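Local coordinates for 5-formyltetrahydrofolate cyclo-ligase family protein (PDB 2JCB) that probably uses ATP and magnesium to close 5-formyltetrahydrofolate into 5,10-methenyltetrahydrofolate, returning the stored folate to one-carbon metabolism, at residues 55-60 against 65-70; 69-74 against 99-104; 25-30 against 165-170; 33-38 against 188-193. All coordinates share one frame; numbering follows the deposited sequence.

Contact 1 (55-60 against 65-70); sequences IGITLS and VNTYPI
With OG1 of Thr-67 tucked between its own backbone N and carbonyl carbon (chi1 62°) and OG of Ser-60 placed likewise (chi1 50°), the two hydroxyls come to lie between the chain segments, each within range of the other's backbone. Thr-67 OG1 donates to Thr-58 O at 2.7 Å, tilted somewhat from the carbonyl plane, and accepts a bent bond from Ser-60 N at 3.0 Å. In return Thr-67 N makes a nearly straight bond, 172° at the hydrogen, to Ser-60 OG. Short hydroxyl side chains suit both places because each must reach the opposite main chain. Beside these bonds, Ile-57 CD1 packs against Ile-70 CG2 at 3.7 Å and against Thr-67 CB. Leu-59 CD2 comes 3.8 Å from Tyr-68 CZ, the side chains crossing at about a right angle, and Ser-60 O lies at the ring edge; a water bridges that carbonyl, to which it donates, and Tyr-68 OH. Asn-66 OD1 takes a capping bond from Tyr-68 N. Together these bonds fasten the loop after strand 54-56 to the start of helix 68-76, the strand-to-helix connection of a beta-alpha-beta unit in a Rossmann-like sheet.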
loop_
_atom_site.group_PDB
_atom_site.type_symbol
_atom_site.label_atom_id
_atom_site.label_comp_id
_atom_site.label_asym_id
_atom_site.label_seq_id
_atom_site.Cartn_x
_atom_site.Cartn_y
_atom_site.Cartn_z
ATOM N N ILE A 55 2.654 -12.709 -0.443
ATOM C CA ILE A 55 2.031 -11.432 -0.498
ATOM C C ILE A 55 3.043 -10.394 0.019
ATOM O O ILE A 55 3.652 -10.624 1.065
ATOM C CB ILE A 55 0.740 -11.400 0.329
ATOM C CG1 ILE A 55 -0.287 -12.379 -0.292
ATOM C CG2 ILE A 55 0.245 -9.983 0.302
ATOM C CD1 ILE A 55 -1.452 -12.665 0.519
ATOM N N GLY A 56 3.114 -9.269 -0.688
ATOM C CA GLY A 56 3.941 -8.076 -0.355
ATOM C C GLY A 56 2.971 -7.048 0.256
ATOM O O GLY A 56 1.877 -6.789 -0.297
ATOM N N ILE A 57 3.369 -6.462 1.392
ATOM C CA ILE A 57 2.478 -5.507 2.080
ATOM C C ILE A 57 3.345 -4.530 2.883
ATOM O O ILE A 57 4.522 -4.787 3.108
ATOM C CB ILE A 57 1.515 -6.251 3.037
ATOM C CG1 ILE A 57 0.391 -5.361 3.587
ATOM C CG2 ILE A 57 2.290 -7.143 4.137
ATOM C CD1 ILE A 57 -0.766 -6.183 4.126
ATOM N N THR A 58 2.733 -3.427 3.269
ATOM C CA THR A 58 3.422 -2.405 4.137
ATOM C C THR A 58 2.849 -2.513 5.560
ATOM O O THR A 58 1.787 -3.127 5.791
ATOM C CB THR A 58 3.304 -0.971 3.616
ATOM O OG1 THR A 58 1.925 -0.570 3.607
ATOM C CG2 THR A 58 3.972 -0.887 2.247
ATOM N N LEU A 59 3.585 -1.967 6.538
ATOM C CA LEU A 59 3.129 -1.916 7.913
ATOM C C LEU A 59 2.457 -0.546 8.071
ATOM O O LEU A 59 3.088 0.492 7.897
ATOM C CB LEU A 59 4.332 -2.039 8.877
ATOM C CG LEU A 59 5.016 -3.410 8.650
ATOM C CD1 LEU A 59 6.492 -3.422 8.967
ATOM C CD2 LEU A 59 4.255 -4.506 9.326
ATOM N N SER A 60 1.168 -0.548 8.327
ATOM C CA SER A 60 0.418 0.698 8.343
ATOM C C SER A 60 0.792 1.594 9.556
ATOM O O SER A 60 1.177 1.108 10.625
ATOM C CB SER A 60 -1.066 0.378 8.382
ATOM O OG SER A 60 -1.326 -0.548 9.394
ATOM N N VAL A 65 -5.486 2.491 6.600
ATOM C CA VAL A 65 -6.079 1.135 6.742
ATOM C C VAL A 65 -5.119 0.102 7.398
ATOM O O VAL A 65 -3.973 -0.106 6.948
ATOM C CB VAL A 65 -6.594 0.548 5.380
ATOM C CG1 VAL A 65 -7.119 -0.917 5.578
ATOM C CG2 VAL A 65 -7.586 1.566 4.702
ATOM N N ASN A 66 -5.618 -0.493 8.467
ATOM C CA ASN A 66 -4.802 -1.317 9.331
ATOM C C ASN A 66 -4.347 -2.632 8.644
ATOM O O ASN A 66 -5.176 -3.456 8.285
ATOM C CB ASN A 66 -5.562 -1.605 10.609
ATOM C CG ASN A 66 -4.661 -2.247 11.663
ATOM O OD1 ASN A 66 -3.434 -2.374 11.456
ATOM N ND2 ASN A 66 -5.242 -2.627 12.795
ATOM N N THR A 67 -3.040 -2.775 8.384
ATOM C CA THR A 67 -2.508 -3.947 7.738
ATOM C C THR A 67 -2.014 -5.020 8.686
ATOM O O THR A 67 -1.647 -6.145 8.236
ATOM C CB THR A 67 -1.359 -3.596 6.767
ATOM O OG1 THR A 67 -0.280 -3.000 7.510
ATOM C CG2 THR A 67 -1.857 -2.615 5.609
ATOM N N TYR A 68 -1.894 -4.706 9.967
ATOM C CA TYR A 68 -1.426 -5.715 10.908
ATOM C C TYR A 68 -2.278 -6.982 10.922
ATOM O O TYR A 68 -1.723 -8.093 10.846
ATOM C CB TYR A 68 -1.179 -5.120 12.326
ATOM C CG TYR A 68 0.129 -4.343 12.346
ATOM C CD1 TYR A 68 0.185 -3.010 11.882
ATOM C CD2 TYR A 68 1.322 -4.966 12.779
ATOM C CE1 TYR A 68 1.433 -2.282 11.883
ATOM C CE2 TYR A 68 2.561 -4.274 12.787
ATOM C CZ TYR A 68 2.594 -2.935 12.350
ATOM O OH TYR A 68 3.812 -2.271 12.388
ATOM N N PRO A 69 -3.621 -6.833 10.998
ATOM C CA PRO A 69 -4.466 -8.021 10.924
ATOM C C PRO A 69 -4.274 -8.818 9.629
ATOM O O PRO A 69 -4.409 -10.041 9.666
ATOM C CB PRO A 69 -5.879 -7.471 11.021
ATOM C CG PRO A 69 -5.748 -6.158 11.706
ATOM C CD PRO A 69 -4.412 -5.624 11.239
ATOM N N ILE A 70 -3.880 -8.152 8.554
ATOM C CA ILE A 70 -3.717 -8.818 7.258
ATOM C C ILE A 70 -2.514 -9.723 7.317
ATOM O O ILE A 70 -2.561 -10.854 6.888
ATOM C CB ILE A 70 -3.529 -7.833 6.079
ATOM C CG1 ILE A 70 -4.723 -6.833 6.029
ATOM C CG2 ILE A 70 -3.389 -8.665 4.767
ATOM C CD1 ILE A 70 -4.522 -5.604 5.050
HETATM O O HOH W 1 3.780 0.448 11.572
#

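Contact 2 (69-74 against 99-104); sequences PIIEKA and SNFDQL
Phe-101 is the one residue of 99-104 that touches 69-74, and it projects from a short turn tied together by Gln-103. Ser-99 and Asn-100 direct their side chains away from the helix, but their backbone N atoms both bond to OE1 of Gln-103, Ser-99 N at 2.7 Å and Asn-100 N nearly along the C=O axis at 3.1 Å. Asn-100 OD1 adds a weak bond from Asp-102 N. At Phe-101, CG lies opposite the carbonyl carbon, beside the backbone N (chi1 -67°), which carries the far edge of the ring to the helix. There CZ meets Ile-71 CG2 at 4.0 Å, while CE2 has Glu-72 CG at its edge, close to the ring plane. Glu-72 suits this outer position: its methylene touches the phenyl ring, whereas the carboxylate belongs to an exposed residue. Ile-71 points toward Phe-101 and offers it CG2, and its branched chain also packs on Ile-57, Leu-59 and Val-81. Tyr-68 and Trp-75 of the same helix also meet this ring. Next, Gln-103 fixes its amide N on Leu-118 O, and Leu-104, where strand 104-108 begins, places CD1 at the edge of the Phe-101 ring. Such packing, an aromatic of a 3-10 turn reaching a crossover helix, joins the beta-alpha-beta unit to the small antiparallel sheet of 104-108 and 111-114.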
loop_
_atom_site.group_PDB
_atom_site.type_symbol
_atom_site.label_atom_id
_atom_site.label_comp_id
_atom_site.label_asym_id
_atom_site.label_seq_id
_atom_site.Cartn_x
_atom_site.Cartn_y
_atom_site.Cartn_z
ATOM N N PRO A 69 -3.621 -6.833 10.998
ATOM C CA PRO A 69 -4.466 -8.021 10.924
ATOM C C PRO A 69 -4.274 -8.818 9.629
ATOM O O PRO A 69 -4.409 -10.041 9.666
ATOM C CB PRO A 69 -5.879 -7.471 11.021
ATOM C CG PRO A 69 -5.748 -6.158 11.706
ATOM C CD PRO A 69 -4.412 -5.624 11.239
ATOM N N ILE A 70 -3.880 -8.152 8.554
ATOM C CA ILE A 70 -3.717 -8.818 7.258
ATOM C C ILE A 70 -2.514 -9.723 7.317
ATOM O O ILE A 70 -2.561 -10.854 6.888
ATOM C CB ILE A 70 -3.529 -7.833 6.079
ATOM C CG1 ILE A 70 -4.723 -6.833 6.029
ATOM C CG2 ILE A 70 -3.389 -8.665 4.767
ATOM C CD1 ILE A 70 -4.522 -5.604 5.050
ATOM N N ILE A 71 -1.406 -9.197 7.823
ATOM C CA ILE A 71 -0.223 -10.038 8.014
ATOM C C ILE A 71 -0.519 -11.274 8.891
ATOM O O ILE A 71 -0.100 -12.407 8.587
ATOM C CB ILE A 71 0.939 -9.196 8.596
ATOM C CG1 ILE A 71 1.337 -8.143 7.559
ATOM C CG2 ILE A 71 2.123 -10.150 8.958
ATOM C CD1 ILE A 71 2.198 -7.008 8.166
ATOM N N GLU A 72 -1.252 -11.087 9.980
ATOM C CA GLU A 72 -1.612 -12.191 10.841
ATOM C C GLU A 72 -2.434 -13.295 10.147
ATOM O O GLU A 72 -2.164 -14.491 10.341
ATOM C CB GLU A 72 -2.318 -11.619 12.053
ATOM C CG GLU A 72 -1.333 -10.767 12.898
ATOM C CD GLU A 72 -1.990 -10.213 14.105
ATOM O OE1 GLU A 72 -3.051 -9.557 13.951
ATOM O OE2 GLU A 72 -1.463 -10.457 15.210
ATOM N N LYS A 73 -3.378 -12.849 9.313
ATOM C CA LYS A 73 -4.253 -13.750 8.531
ATOM C C LYS A 73 -3.412 -14.511 7.515
ATOM O O LYS A 73 -3.548 -15.704 7.380
ATOM C CB LYS A 73 -5.297 -12.909 7.764
ATOM C CG LYS A 73 -6.435 -13.707 7.058
ATOM C CD LYS A 73 -7.320 -14.382 8.038
ATOM C CE LYS A 73 -8.686 -14.671 7.444
ATOM N NZ LYS A 73 -9.583 -15.038 8.593
ATOM N N ALA A 74 -2.555 -13.803 6.781
ATOM C CA ALA A 74 -1.657 -14.443 5.830
ATOM C C ALA A 74 -0.811 -15.530 6.499
ATOM O O ALA A 74 -0.724 -16.689 6.015
ATOM C CB ALA A 74 -0.782 -13.384 5.079
ATOM N N SER A 99 8.393 -13.676 9.350
ATOM C CA SER A 99 7.614 -14.763 9.927
ATOM C C SER A 99 6.975 -14.340 11.250
ATOM O O SER A 99 6.036 -14.974 11.742
ATOM C CB SER A 99 8.521 -15.950 10.170
ATOM O OG SER A 99 9.146 -16.366 8.973
ATOM N N ASN A 100 7.544 -13.302 11.861
ATOM C CA ASN A 100 7.049 -12.771 13.139
ATOM C C ASN A 100 7.426 -11.300 13.270
ATOM O O ASN A 100 8.327 -10.814 12.549
ATOM C CB ASN A 100 7.575 -13.597 14.334
ATOM C CG ASN A 100 9.103 -13.617 14.419
ATOM O OD1 ASN A 100 9.718 -12.574 14.632
ATOM N ND2 ASN A 100 9.713 -14.796 14.277
ATOM N N PHE A 101 6.746 -10.574 14.157
ATOM C CA PHE A 101 6.942 -9.119 14.223
ATOM C C PHE A 101 8.279 -8.693 14.883
ATOM O O PHE A 101 8.697 -7.533 14.761
ATOM C CB PHE A 101 5.745 -8.413 14.894
ATOM C CG PHE A 101 4.471 -8.479 14.096
ATOM C CD1 PHE A 101 4.364 -7.839 12.858
ATOM C CD2 PHE A 101 3.374 -9.185 14.588
ATOM C CE1 PHE A 101 3.183 -7.928 12.114
ATOM C CE2 PHE A 101 2.198 -9.266 13.865
ATOM C CZ PHE A 101 2.089 -8.650 12.635
ATOM N N ASP A 102 8.968 -9.657 15.490
ATOM C CA ASP A 102 10.311 -9.430 16.054
ATOM C C ASP A 102 11.430 -9.323 15.003
ATOM O O ASP A 102 12.565 -8.971 15.324
ATOM C CB ASP A 102 10.632 -10.494 17.110
ATOM C CG ASP A 102 10.221 -10.067 18.519
ATOM O OD1 ASP A 102 9.663 -8.947 18.697
ATOM O OD2 ASP A 102 10.468 -10.855 19.457
ATOM N N GLN A 103 11.093 -9.576 13.734
ATOM C CA GLN A 103 12.034 -9.387 12.646
ATOM C C GLN A 103 11.954 -7.939 12.125
ATOM O O GLN A 103 12.585 -7.597 11.123
ATOM C CB GLN A 103 11.721 -10.364 11.526
ATOM C CG GLN A 103 12.228 -11.760 11.815
ATOM C CD GLN A 103 11.675 -12.768 10.852
ATOM O OE1 GLN A 103 10.502 -13.078 10.897
ATOM N NE2 GLN A 103 12.528 -13.304 9.977
ATOM N N LEU A 104 11.149 -7.104 12.785
ATOM C CA LEU A 104 11.050 -5.681 12.406
ATOM C C LEU A 104 11.844 -4.819 13.384
ATOM O O LEU A 104 11.970 -5.165 14.560
ATOM C CB LEU A 104 9.604 -5.208 12.473
ATOM C CG LEU A 104 8.629 -5.946 11.555
ATOM C CD1 LEU A 104 7.266 -5.353 11.765
ATOM C CD2 LEU A 104 9.088 -5.762 10.092
#

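Contact 3 (25-30 against 165-170); sequences NSLSKE and LAYSFQ
Leu-27 presses its two methyl groups against two aromatic side chains, where the junction of helix 6-26 and helix 29-44 meets the loop following strand 161-165 of the Rossmann-like sheet. CD1 sits over one face of the Tyr-167 ring, 3.9 Å from the centroid and 19° off the normal, a CH-pi contact offset toward the hydroxyl side, with CZ at 3.7 Å. The other branch, CD2, approaches Phe-169 CE2 at 3.9 Å. A leucine fits because its forked end can serve both rings at once; the side chain points toward them and runs extended at chi2 (-171°). The rings themselves reach it by different torsions. Tyr-167 has CG opposite its carbonyl carbon, whereas Phe-169 takes the less common setting with CG between N and carbonyl carbon (chi1 73°); the two rings nevertheless meet one leucine, with Ser-168 between them in sequence. His-23 stacks on Phe-169, and Tyr-167 OH bonds to Asn-63 O, so the phenol can be buried without losing its polar partner. Ser-28 opens helix 29-44 as its N-cap, its OG receiving Arg-31 N. On the loop side, a 3-10 turn carries Phe-169, and Gln-170 closes that turn: its OE1 accepts from Tyr-167 N at 2.9 Å, the donor lying above the carbonyl plane rather than on a lone pair.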
loop_
_atom_site.group_PDB
_atom_site.type_symbol
_atom_site.label_atom_id
_atom_site.label_comp_id
_atom_site.label_asym_id
_atom_site.label_seq_id
_atom_site.Cartn_x
_atom_site.Cartn_y
_atom_site.Cartn_z
ATOM N N ASN A 25 -6.181 11.684 9.333
ATOM C CA ASN A 25 -5.841 12.018 10.707
ATOM C C ASN A 25 -7.050 12.433 11.550
ATOM O O ASN A 25 -7.027 12.260 12.774
ATOM C CB ASN A 25 -4.752 13.086 10.731
ATOM C CG ASN A 25 -3.381 12.509 10.384
ATOM O OD1 ASN A 25 -3.070 11.363 10.721
ATOM N ND2 ASN A 25 -2.551 13.312 9.730
ATOM N N SER A 26 -8.082 13.001 10.924
ATOM C CA SER A 26 -9.263 13.380 11.668
ATOM C C SER A 26 -10.204 12.216 11.979
ATOM O O SER A 26 -11.117 12.404 12.812
ATOM C CB SER A 26 -10.051 14.500 10.953
ATOM O OG SER A 26 -10.630 13.956 9.766
ATOM N N LEU A 27 -10.004 11.057 11.338
ATOM C CA LEU A 27 -10.884 9.898 11.527
ATOM C C LEU A 27 -11.020 9.539 12.996
ATOM O O LEU A 27 -10.011 9.359 13.673
ATOM C CB LEU A 27 -10.375 8.657 10.804
ATOM C CG LEU A 27 -10.757 8.355 9.377
ATOM C CD1 LEU A 27 -10.239 6.915 9.086
ATOM C CD2 LEU A 27 -12.256 8.537 9.129
ATOM N N SER A 28 -12.247 9.381 13.474
ATOM C CA SER A 28 -12.429 8.828 14.820
ATOM C C SER A 28 -11.844 7.396 14.900
ATOM O O SER A 28 -11.718 6.663 13.903
ATOM C CB SER A 28 -13.909 8.789 15.206
ATOM O OG SER A 28 -14.636 7.900 14.372
ATOM N N LYS A 29 -11.581 6.971 16.142
ATOM C CA LYS A 29 -11.088 5.613 16.403
ATOM C C LYS A 29 -12.118 4.570 15.928
ATOM O O LYS A 29 -11.757 3.587 15.340
ATOM C CB LYS A 29 -10.823 5.472 17.932
ATOM C CG LYS A 29 -10.428 4.046 18.323
ATOM C CD LYS A 29 -9.078 3.651 17.757
ATOM C CE LYS A 29 -8.802 2.175 17.946
ATOM N NZ LYS A 29 -7.494 1.644 17.323
ATOM N N GLU A 30 -13.405 4.819 16.212
ATOM C CA GLU A 30 -14.505 3.975 15.730
ATOM C C GLU A 30 -14.526 3.789 14.208
ATOM O O GLU A 30 -14.609 2.638 13.722
ATOM C CB GLU A 30 -15.872 4.530 16.201
ATOM C CG GLU A 30 -17.012 3.577 15.882
ATOM C CD GLU A 30 -17.470 3.647 14.416
ATOM O OE1 GLU A 30 -17.467 4.755 13.853
ATOM O OE2 GLU A 30 -17.831 2.605 13.828
ATOM N N LEU A 165 -5.798 -0.908 -0.739
ATOM C CA LEU A 165 -6.873 -0.788 0.245
ATOM C C LEU A 165 -7.066 0.695 0.559
ATOM O O LEU A 165 -6.077 1.383 0.812
ATOM C CB LEU A 165 -6.485 -1.580 1.503
ATOM C CG LEU A 165 -6.032 -3.018 1.251
ATOM C CD1 LEU A 165 -5.502 -3.789 2.514
ATOM C CD2 LEU A 165 -7.191 -3.807 0.621
ATOM N N ALA A 166 -8.312 1.205 0.577
ATOM C CA ALA A 166 -8.559 2.605 0.759
ATOM C C ALA A 166 -9.899 2.861 1.399
ATOM O O ALA A 166 -10.855 2.169 1.109
ATOM C CB ALA A 166 -8.450 3.328 -0.555
ATOM N N TYR A 167 -9.968 3.870 2.263
ATOM C CA TYR A 167 -11.255 4.357 2.698
ATOM C C TYR A 167 -11.847 5.085 1.475
ATOM O O TYR A 167 -11.121 5.641 0.619
ATOM C CB TYR A 167 -11.077 5.386 3.812
ATOM C CG TYR A 167 -10.284 4.876 4.969
ATOM C CD1 TYR A 167 -10.842 3.930 5.835
ATOM C CD2 TYR A 167 -9.007 5.400 5.280
ATOM C CE1 TYR A 167 -10.138 3.475 6.922
ATOM C CE2 TYR A 167 -8.292 4.950 6.412
ATOM C CZ TYR A 167 -8.879 3.979 7.221
ATOM O OH TYR A 167 -8.271 3.425 8.361
ATOM N N SER A 168 -13.167 5.052 1.373
ATOM C CA SER A 168 -13.816 5.670 0.228
ATOM C C SER A 168 -13.497 7.166 0.043
ATOM O O SER A 168 -13.469 7.644 -1.089
ATOM C CB SER A 168 -15.324 5.368 0.211
ATOM O OG SER A 168 -15.964 6.038 1.241
ATOM N N PHE A 169 -13.242 7.893 1.137
ATOM C CA PHE A 169 -12.840 9.289 1.054
ATOM C C PHE A 169 -11.425 9.487 0.451
ATOM O O PHE A 169 -11.041 10.614 0.156
ATOM C CB PHE A 169 -12.952 10.000 2.414
ATOM C CG PHE A 169 -11.871 9.602 3.401
ATOM C CD1 PHE A 169 -10.579 10.153 3.305
ATOM C CD2 PHE A 169 -12.140 8.693 4.439
ATOM C CE1 PHE A 169 -9.582 9.838 4.198
ATOM C CE2 PHE A 169 -11.125 8.355 5.356
ATOM C CZ PHE A 169 -9.831 8.911 5.210
ATOM N N GLN A 170 -10.649 8.417 0.306
ATOM C CA GLN A 170 -9.381 8.509 -0.408
ATOM C C GLN A 170 -9.576 8.459 -1.896
ATOM O O GLN A 170 -8.646 8.755 -2.649
ATOM C CB GLN A 170 -8.480 7.350 0.011
ATOM C CG GLN A 170 -7.923 7.465 1.418
ATOM C CD GLN A 170 -7.090 6.236 1.792
ATOM O OE1 GLN A 170 -7.522 5.358 2.511
ATOM N NE2 GLN A 170 -5.831 6.233 1.325
#

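Contact 4 (33-38 against 188-193); sequences TTLSEQ and ITEKGT
Leu-35 and Gln-38, one helical turn apart on helix 29-44, receive the side chain of Glu-190 from the beta hairpin that joins strands 186-189 and 192-195 at one margin of the central sheet. The tight part is the meeting of Leu-35 CD2 with Glu-190 CG at 3.5 Å, and the same methyl also touches the carboxylate carbon. Glu-190 comes to lie this way because its CG is set between the backbone N and carbonyl carbon (chi1 70°) and the chain then bends at chi2 (-84°), bringing its methylenes across the Leu-35 methyl. A glutamate suits the place by pairing that apolar stem with a polar end: OE2 bonds to Ser-168 OG, in the loop after strand 161-165. Leu-35, for its part, is buried and also packs on Tyr-167. The outer side is looser. Gln-38 is exposed, its chain extended beyond CG, and meets Glu-190 through OE1 against CB at 3.6 Å, the amide and carboxylate planes being 41° apart. Lys-191, next in the turn, points away from the helix and is exposed as well. Two features shape the turn. Gly-192 adopts backbone angles at which a side chain would collide with the preceding carbonyl O, and Thr-189 forms an ST turn, its OG1 accepting Lys-191 N at 3.1 Å.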
loop_
_atom_site.group_PDB
_atom_site.type_symbol
_atom_site.label_atom_id
_atom_site.label_comp_id
_atom_site.label_asym_id
_atom_site.label_seq_id
_atom_site.Cartn_x
_atom_site.Cartn_y
_atom_site.Cartn_z
ATOM N N THR A 33 -11.424 1.748 13.082
ATOM C CA THR A 33 -11.535 0.338 13.439
ATOM C C THR A 33 -12.561 -0.348 12.533
ATOM O O THR A 33 -12.254 -1.374 11.926
ATOM C CB THR A 33 -11.907 0.159 14.892
ATOM O OG1 THR A 33 -10.915 0.763 15.737
ATOM C CG2 THR A 33 -12.086 -1.327 15.263
ATOM N N THR A 34 -13.765 0.216 12.470
ATOM C CA THR A 34 -14.870 -0.403 11.684
ATOM C C THR A 34 -14.559 -0.495 10.187
ATOM O O THR A 34 -14.659 -1.586 9.583
ATOM C CB THR A 34 -16.205 0.364 11.919
ATOM O OG1 THR A 34 -16.505 0.406 13.316
ATOM C CG2 THR A 34 -17.373 -0.340 11.213
ATOM N N LEU A 35 -14.107 0.616 9.604
ATOM C CA LEU A 35 -13.789 0.681 8.169
ATOM C C LEU A 35 -12.599 -0.247 7.861
ATOM O O LEU A 35 -12.605 -0.975 6.860
ATOM C CB LEU A 35 -13.520 2.122 7.719
ATOM C CG LEU A 35 -14.628 3.177 7.700
ATOM C CD1 LEU A 35 -14.132 4.536 7.279
ATOM C CD2 LEU A 35 -15.778 2.780 6.804
ATOM N N SER A 36 -11.588 -0.259 8.734
ATOM C CA SER A 36 -10.428 -1.139 8.458
ATOM C C SER A 36 -10.887 -2.598 8.438
ATOM O O SER A 36 -10.443 -3.364 7.579
ATOM C CB SER A 36 -9.320 -1.006 9.504
ATOM O OG SER A 36 -8.576 0.174 9.245
ATOM N N GLU A 37 -11.756 -2.940 9.391
ATOM C CA GLU A 37 -12.354 -4.286 9.497
ATOM C C GLU A 37 -13.136 -4.664 8.223
ATOM O O GLU A 37 -12.977 -5.792 7.710
ATOM C CB GLU A 37 -13.283 -4.339 10.721
ATOM C CG GLU A 37 -12.523 -4.807 11.958
ATOM C CD GLU A 37 -13.172 -4.466 13.346
ATOM O OE1 GLU A 37 -14.390 -4.095 13.431
ATOM O OE2 GLU A 37 -12.421 -4.595 14.363
ATOM N N GLN A 38 -13.980 -3.732 7.756
ATOM C CA GLN A 38 -14.815 -3.976 6.550
ATOM C C GLN A 38 -13.949 -4.194 5.318
ATOM O O GLN A 38 -14.210 -5.087 4.506
ATOM C CB GLN A 38 -15.805 -2.834 6.315
ATOM C CG GLN A 38 -16.845 -2.824 7.399
ATOM C CD GLN A 38 -17.835 -1.677 7.278
ATOM O OE1 GLN A 38 -17.748 -0.862 6.365
ATOM N NE2 GLN A 38 -18.782 -1.605 8.230
ATOM N N ILE A 188 -9.874 -1.683 -3.154
ATOM C CA ILE A 188 -10.944 -2.149 -2.268
ATOM C C ILE A 188 -11.223 -1.043 -1.243
ATOM O O ILE A 188 -10.293 -0.649 -0.508
ATOM C CB ILE A 188 -10.520 -3.412 -1.550
ATOM C CG1 ILE A 188 -10.094 -4.502 -2.561
ATOM C CG2 ILE A 188 -11.651 -3.912 -0.676
ATOM C CD1 ILE A 188 -9.506 -5.638 -1.903
ATOM N N THR A 189 -12.471 -0.582 -1.167
ATOM C CA THR A 189 -12.919 0.377 -0.157
ATOM C C THR A 189 -13.985 -0.309 0.665
ATOM O O THR A 189 -14.306 -1.510 0.433
ATOM C CB THR A 189 -13.508 1.677 -0.772
ATOM O OG1 THR A 189 -14.793 1.388 -1.345
ATOM C CG2 THR A 189 -12.563 2.306 -1.838
ATOM N N GLU A 190 -14.601 0.427 1.593
ATOM C CA GLU A 190 -15.621 -0.221 2.410
ATOM C C GLU A 190 -16.940 -0.348 1.609
ATOM O O GLU A 190 -17.893 -0.961 2.091
ATOM C CB GLU A 190 -15.862 0.569 3.712
ATOM C CG GLU A 190 -16.562 1.945 3.509
ATOM C CD GLU A 190 -15.627 3.102 3.130
ATOM O OE1 GLU A 190 -14.487 2.930 2.673
ATOM O OE2 GLU A 190 -16.090 4.228 3.274
ATOM N N LYS A 191 -17.008 0.307 0.460
ATOM C CA LYS A 191 -18.202 0.351 -0.375
ATOM C C LYS A 191 -18.124 -0.620 -1.577
ATOM O O LYS A 191 -19.135 -0.795 -2.262
ATOM C CB LYS A 191 -18.375 1.780 -0.950
ATOM C CG LYS A 191 -18.765 2.910 -0.005
ATOM C CD LYS A 191 -18.900 4.173 -0.811
ATOM C CE LYS A 191 -19.146 5.316 0.096
ATOM N NZ LYS A 191 -19.688 6.462 -0.684
ATOM N N GLY A 192 -16.961 -1.225 -1.827
ATOM C CA GLY A 192 -16.826 -2.142 -2.986
ATOM C C GLY A 192 -15.435 -2.125 -3.559
ATOM O O GLY A 192 -14.442 -1.933 -2.840
ATOM N N THR A 193 -15.357 -2.322 -4.877
ATOM C CA THR A 193 -14.054 -2.439 -5.540
ATOM C C THR A 193 -14.105 -1.639 -6.825
ATOM O O THR A 193 -15.155 -1.502 -7.445
ATOM C CB THR A 193 -13.664 -3.880 -5.880
ATOM O OG1 THR A 193 -14.593 -4.440 -6.848
ATOM C CG2 THR A 193 -13.589 -4.764 -4.637
#

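Overall arrangement
Helix 68-76 links contacts 1 and 2, whose centres are 9 Å apart and which share Pro-69 and Ile-70; helix 29-44 links contacts 3 and 4, also 9 Å apart. Contacts 2 and 3 are about 23 Å apart between centres. Along the chain, contact 1 runs straight into contact 2, and both lie within the loops closed by contacts 3 and 4, whose segments alternate. Contact 4 reaches contact 1 through Ser-36 OG and Asn-66 N, and contact 3 through Ser-168 and Glu-190. The N-terminal helices are thereby packed against the loop after strand 161-165 and the 186-195 hairpin; the observed ADP pocket likewise combines helix 6-26 with residues of the later half of the chain.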